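PDB 5TU0: Lmo2125 protein from Listeria monocytogenes serovar 1/2a, which binds maltose and, as a solute-binding lipoprotein, probably passes it to a membrane transporter for uptake. Local coordinates for residues E47-L52 and D63-A68; Q78-E83 and S279-N284. The protein carries 2 engineered substitutions. One frame throughout, in Å; residues are numbered along the deposited sequence.

Contact 1 of 2, residues E47-L52 and D63-A68; sequences ETLEAL and DVMMSA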
loop_
_atom_site.group_PDB
_atom_site.type_symbol
_atom_site.label_atom_id
_atom_site.label_comp_id
_atom_site.label_asym_id
_atom_site.label_seq_id
_atom_site.Cartn_x
_atom_site.Cartn_y
_atom_site.Cartn_z
ATOM N N GLU A 47 -4.190 8.144 14.955
ATOM C CA GLU A 47 -4.386 9.083 16.061
ATOM C C GLU A 47 -3.143 9.121 16.970
ATOM O O GLU A 47 -2.722 10.180 17.422
ATOM C CB GLU A 47 -5.630 8.745 16.875
ATOM C CG GLU A 47 -6.928 9.031 16.142
ATOM C CD GLU A 47 -8.161 8.762 16.986
ATOM O OE1 GLU A 47 -8.030 8.635 18.223
ATOM O OE2 GLU A 47 -9.272 8.691 16.403
ATOM N N THR A 48 -2.566 7.960 17.232
ATOM C CA THR A 48 -1.342 7.877 18.033
ATOM C C THR A 48 -0.203 8.741 17.433
ATOM O O THR A 48 0.476 9.490 18.138
ATOM C CB THR A 48 -0.863 6.420 18.096
ATOM O OG1 THR A 48 -1.882 5.615 18.703
ATOM C CG2 THR A 48 0.439 6.292 18.868
ATOM N N LEU A 49 0.008 8.591 16.133
ATOM C CA LEU A 49 1.038 9.326 15.424
ATOM C C LEU A 49 0.724 10.833 15.339
ATOM O O LEU A 49 1.647 11.652 15.487
ATOM C CB LEU A 49 1.266 8.728 14.045
ATOM C CG LEU A 49 1.702 7.259 14.046
ATOM C CD1 LEU A 49 1.742 6.749 12.619
ATOM C CD2 LEU A 49 3.047 7.048 14.750
ATOM N N GLU A 50 -0.542 11.205 15.127
ATOM C CA GLU A 50 -0.873 12.648 15.083
ATOM C C GLU A 50 -0.702 13.293 16.483
ATOM O O GLU A 50 -0.406 14.455 16.574
ATOM C CB GLU A 50 -2.257 12.953 14.453
ATOM C CG GLU A 50 -3.477 12.843 15.352
ATOM C CD GLU A 50 -4.793 13.293 14.688
ATOM O OE1 GLU A 50 -5.856 12.717 15.021
ATOM O OE2 GLU A 50 -4.784 14.227 13.843
ATOM N N ALA A 51 -0.877 12.523 17.562
ATOM C CA ALA A 51 -0.721 13.059 18.909
ATOM C C ALA A 51 0.719 13.010 19.405
ATOM O O ALA A 51 1.034 13.625 20.427
ATOM C CB ALA A 51 -1.613 12.307 19.891
ATOM N N LEU A 52 1.595 12.297 18.690
ATOM C CA LEU A 52 2.981 12.108 19.172
ATOM C C LEU A 52 3.756 13.403 19.399
ATOM O O LEU A 52 4.443 13.512 20.406
ATOM C CB LEU A 52 3.741 11.143 18.253
ATOM C CG LEU A 52 5.176 10.744 18.556
ATOM C CD1 LEU A 52 5.296 10.076 19.919
ATOM C CD2 LEU A 52 5.651 9.811 17.448
ATOM N N ASP A 63 6.122 4.011 24.119
ATOM C CA ASP A 63 7.501 3.782 23.707
ATOM C C ASP A 63 7.609 3.251 22.301
ATOM O O ASP A 63 8.518 3.647 21.551
ATOM C CB ASP A 63 8.164 2.778 24.634
ATOM C CG ASP A 63 8.269 3.286 26.039
ATOM O OD1 ASP A 63 8.928 4.324 26.232
ATOM O OD2 ASP A 63 7.713 2.627 26.944
ATOM N N VAL A 64 6.713 2.331 21.934
ATOM C CA VAL A 64 6.710 1.757 20.591
ATOM C C VAL A 64 5.288 1.706 20.046
ATOM O O VAL A 64 4.317 1.611 20.797
ATOM C CB VAL A 64 7.323 0.341 20.538
ATOM C CG1 VAL A 64 8.810 0.374 20.884
ATOM C CG2 VAL A 64 6.572 -0.595 21.462
ATOM N N MET A 65 5.186 1.798 18.727
ATOM C CA MET A 65 3.907 1.777 18.036
ATOM C C MET A 65 4.158 1.368 16.586
ATOM O O MET A 65 5.279 1.064 16.216
ATOM C CB MET A 65 3.257 3.159 18.154
ATOM C CG MET A 65 3.997 4.267 17.410
ATOM S SD MET A 65 4.144 5.818 18.336
ATOM C CE MET A 65 5.527 5.323 19.357
ATOM N N MET A 66 3.120 1.360 15.770
ATOM C CA MET A 66 3.276 1.022 14.375
ATOM C C MET A 66 2.977 2.241 13.517
ATOM O O MET A 66 2.367 3.217 13.975
ATOM C CB MET A 66 2.344 -0.135 14.006
ATOM C CG MET A 66 2.619 -1.419 14.786
ATOM S SD MET A 66 1.371 -2.699 14.488
ATOM C CE MET A 66 1.513 -2.896 12.735
ATOM N N SER A 67 3.414 2.177 12.262
ATOM C CA SER A 67 3.143 3.223 11.298
ATOM C C SER A 67 3.153 2.651 9.894
ATOM O O SER A 67 3.923 1.729 9.599
ATOM C CB SER A 67 4.192 4.332 11.387
ATOM O OG SER A 67 4.007 5.309 10.361
ATOM N N ALA A 68 2.275 3.179 9.042
ATOM C CA ALA A 68 2.321 2.852 7.629
ATOM C C ALA A 68 3.703 3.269 7.137
ATOM O O ALA A 68 4.264 4.265 7.625
ATOM C CB ALA A 68 1.261 3.614 6.865
#
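Met65 carries most of its strand's contact with helix 45-58, and it does so through sulfur. Its CG lies between the backbone N and the carbonyl carbon (chi1 67°), and the bend at chi2 (-137°) sets SD against the helix. Met65 SD lies 3.8 Å from Thr48 CG2 and 3.9 Å from Leu49 CD2, with Leu52 CD2 a looser neighbour at 4.4 Å. Thr48 presents its methyl: CG2, anti to the backbone N, meets the sulfur, while OG1, beside the backbone N, is hydrogen-bonded to Asp44 O. At Met66 the side chain leaves the interface for the other face of the sheet, among Val15, Lys274 and Trp276, and only the carbonyl is met, Leu49 CD1 lying 3.8 Å from Met66 O. The arrangement is a beta-alpha-beta crossover of the periplasmic-binding-protein type: the chain passes from strand 37-42 through helix 45-58 into strand 64-68, which bonds through its backbone to strand 10-15. The axis of segment 47-52 passes 9.2 Å from that of strand 64-68 at its closest, with their directions 107° apart. At Ser67 the same CD1 branch of Leu49 comes within 3.5 Å of OG and 3.7 Å of CB. This is van der Waals contact of a methyl with a serine side chain, for no hydrogen bond crosses between the segments; the Ser67 hydroxyl instead donates to the carbonyl O of Ala68, at 2.9 Å from OG. Helix 69-77 closes over the same corner, with Leu75 touching both Leu49 and Ser67.

Contact 2 of 2, residues Q78-E83 and S279-N284; sequences QGHLAE and SNYSKN. With TTN (tartronate), chain C.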
loop_
_atom_site.group_PDB
_atom_site.type_symbol
_atom_site.label_atom_id
_atom_site.label_comp_id
_atom_site.label_asym_id
_atom_site.label_seq_id
_atom_site.Cartn_x
_atom_site.Cartn_y
_atom_site.Cartn_z
ATOM N N GLN A 78 11.142 14.732 11.119
ATOM C CA GLN A 78 10.571 15.713 12.040
ATOM C C GLN A 78 11.048 15.550 13.481
ATOM O O GLN A 78 10.697 16.351 14.322
ATOM C CB GLN A 78 9.048 15.650 12.007
ATOM C CG GLN A 78 8.431 16.135 10.701
ATOM C CD GLN A 78 6.936 15.887 10.658
ATOM O OE1 GLN A 78 6.364 15.314 11.588
ATOM N NE2 GLN A 78 6.298 16.307 9.578
ATOM N N GLY A 79 11.817 14.501 13.766
ATOM C CA GLY A 79 12.361 14.285 15.102
ATOM C C GLY A 79 11.484 13.523 16.079
ATOM O O GLY A 79 11.816 13.447 17.268
ATOM N N HIS A 80 10.395 12.916 15.600
ATOM C CA HIS A 80 9.470 12.194 16.497
ATOM C C HIS A 80 9.794 10.704 16.708
ATOM O O HIS A 80 9.323 10.097 17.674
ATOM C CB HIS A 80 8.034 12.349 15.986
ATOM C CG HIS A 80 7.620 13.773 15.772
ATOM N ND1 HIS A 80 7.674 14.725 16.768
ATOM C CD2 HIS A 80 7.114 14.399 14.683
ATOM C CE1 HIS A 80 7.237 15.878 16.299
ATOM N NE2 HIS A 80 6.887 15.705 15.037
ATOM N N LEU A 81 10.567 10.105 15.798
ATOM C CA LEU A 81 10.957 8.693 15.913
ATOM C C LEU A 81 12.457 8.547 16.126
ATOM O O LEU A 81 13.241 9.288 15.563
ATOM C CB LEU A 81 10.582 7.922 14.645
ATOM C CG LEU A 81 9.104 7.968 14.260
ATOM C CD1 LEU A 81 8.882 7.196 12.982
ATOM C CD2 LEU A 81 8.239 7.427 15.382
ATOM N N ALA A 82 12.845 7.560 16.915
ATOM C CA ALA A 82 14.251 7.269 17.152
ATOM C C ALA A 82 14.848 6.490 15.979
ATOM O O ALA A 82 14.153 5.702 15.358
ATOM C CB ALA A 82 14.382 6.418 18.411
ATOM N N GLU A 83 16.135 6.679 15.708
ATOM C CA GLU A 83 16.832 5.829 14.739
ATOM C C GLU A 83 16.965 4.466 15.401
ATOM O O GLU A 83 17.254 4.392 16.599
ATOM C CB GLU A 83 18.228 6.348 14.401
ATOM C CG GLU A 83 18.230 7.667 13.679
ATOM C CD GLU A 83 19.637 8.145 13.370
ATOM O OE1 GLU A 83 20.474 7.329 12.922
ATOM O OE2 GLU A 83 19.891 9.344 13.576
ATOM N N SER A 279 9.356 5.763 19.736
ATOM C CA SER A 279 9.243 7.177 20.058
ATOM C C SER A 279 10.626 7.766 20.359
ATOM O O SER A 279 11.393 7.186 21.124
ATOM C CB SER A 279 8.350 7.351 21.285
ATOM O OG SER A 279 8.374 8.678 21.763
ATOM N N ASN A 280 10.946 8.914 19.753
ATOM C CA ASN A 280 12.240 9.562 20.012
ATOM C C ASN A 280 12.260 10.167 21.420
ATOM O O ASN A 280 13.323 10.536 21.908
ATOM C CB ASN A 280 12.525 10.651 18.976
ATOM C CG ASN A 280 14.011 10.974 18.836
ATOM O OD1 ASN A 280 14.887 10.176 19.193
ATOM N ND2 ASN A 280 14.297 12.129 18.257
ATOM N N TYR A 281 11.091 10.243 22.064
ATOM C CA TYR A 281 10.948 10.784 23.419
ATOM C C TYR A 281 11.001 9.687 24.471
ATOM O O TYR A 281 10.958 9.972 25.667
ATOM C CB TYR A 281 9.607 11.528 23.538
ATOM C CG TYR A 281 9.350 12.521 22.404
ATOM C CD1 TYR A 281 9.786 13.833 22.488
ATOM C CD2 TYR A 281 8.651 12.132 21.261
ATOM C CE1 TYR A 281 9.558 14.738 21.463
ATOM C CE2 TYR A 281 8.408 13.028 20.225
ATOM C CZ TYR A 281 8.876 14.327 20.329
ATOM O OH TYR A 281 8.641 15.203 19.316
ATOM N N SER A 282 11.101 8.434 24.035
ATOM C CA SER A 282 11.111 7.315 24.954
ATOM C C SER A 282 12.320 7.331 25.874
ATOM O O SER A 282 13.429 7.715 25.485
ATOM C CB SER A 282 11.065 5.991 24.200
ATOM O OG SER A 282 11.130 4.893 25.101
ATOM N N LYS A 283 12.079 6.903 27.102
ATOM C CA LYS A 283 13.116 6.813 28.097
ATOM C C LYS A 283 13.532 5.339 28.187
ATOM O O LYS A 283 14.367 4.981 29.022
ATOM C CB LYS A 283 12.554 7.299 29.452
ATOM C CG LYS A 283 13.431 8.301 30.168
ATOM C CD LYS A 283 13.420 9.620 29.420
ATOM C CE LYS A 283 14.131 10.711 30.198
ATOM N NZ LYS A 283 14.087 12.008 29.457
ATOM N N ASN A 284 12.955 4.498 27.319
ATOM C CA ASN A 284 13.211 3.059 27.316
ATOM C C ASN A 284 13.667 2.565 25.940
ATOM O O ASN A 284 13.245 1.500 25.490
ATOM C CB ASN A 284 11.917 2.339 27.692
ATOM C CG ASN A 284 11.368 2.772 29.042
ATOM O OD1 ASN A 284 11.964 2.503 30.077
ATOM N ND2 ASN A 284 10.204 3.398 29.032
HETATM C C1 TTN C . 17.374 3.845 27.455
HETATM C C2 TTN C . 17.498 5.273 27.927
HETATM C C3 TTN C . 16.824 6.242 26.993
HETATM O O1 TTN C . 17.900 3.538 26.364
HETATM O O2 TTN C . 16.750 3.011 28.153
HETATM O O3 TTN C . 16.925 5.436 29.233
HETATM O O4 TTN C . 15.919 5.831 26.237
HETATM O O5 TTN C . 17.192 7.438 27.015
#
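A Schellman motif ending helix 69-77 at Gly79 meets a type I turn, Ser279 to Ser282, whose far end leads into the tartronate site. Asn280 does most of the joining. Its CG is anti to the backbone N (chi1 -157°), and ND2 donates to Gly79 O at 3.0 Å; the oxygen lies in the amide plane of Asn280, whereas ND2 stands above the carbonyl plane of Gly79. The backbone N of Asn280 reaches His80 O at 2.9 Å, next to the single bridge between Leu81 and Ser279. Asn280 OD1 rests 3.6 Å from Ala82 CA and accepts from Lys285 NZ. His80 and Tyr281 run side by side, joined at their ring edges by a hydrogen bond of 2.8 Å between His80 ND1 and Tyr281 OH. Ser279 OG accepts from Tyr281 N at 3.1 Å, forming an ST turn; Ser282 OG does the same with Asn284 N. Beyond it, tartronate O3 donates to Lys283 O at 2.6 Å, and Lys285 and Asp286 hold the ligand through backbone N-H groups at the start of helix 285-295. Towards helix 45-58, His80 packs on Leu52 and Pro53 and Tyr281 on Pro57, while Leu81 and Ala82 lie against strand 272-278.

Contact 1 is wholly buried, whereas contact 2 is partly buried and lies farther from the centre of the chain. The chemistry follows: helix 45-58 meets strand 64-68 through methyl groups and sulfur, without a hydrogen bond, while the two loops of contact 2 are joined by backbone carbonyls, an amide and a histidine-tyrosine pair. Helix 45-58 serves both, since Leu52 faces Met65 in contact 1 and packs with CD2 3.7 Å from His80 O in contact 2. Asp63, the loop residue just before strand 64-68, also ties them: its backbone bonds to Ser279 and its carboxylate to Asn284.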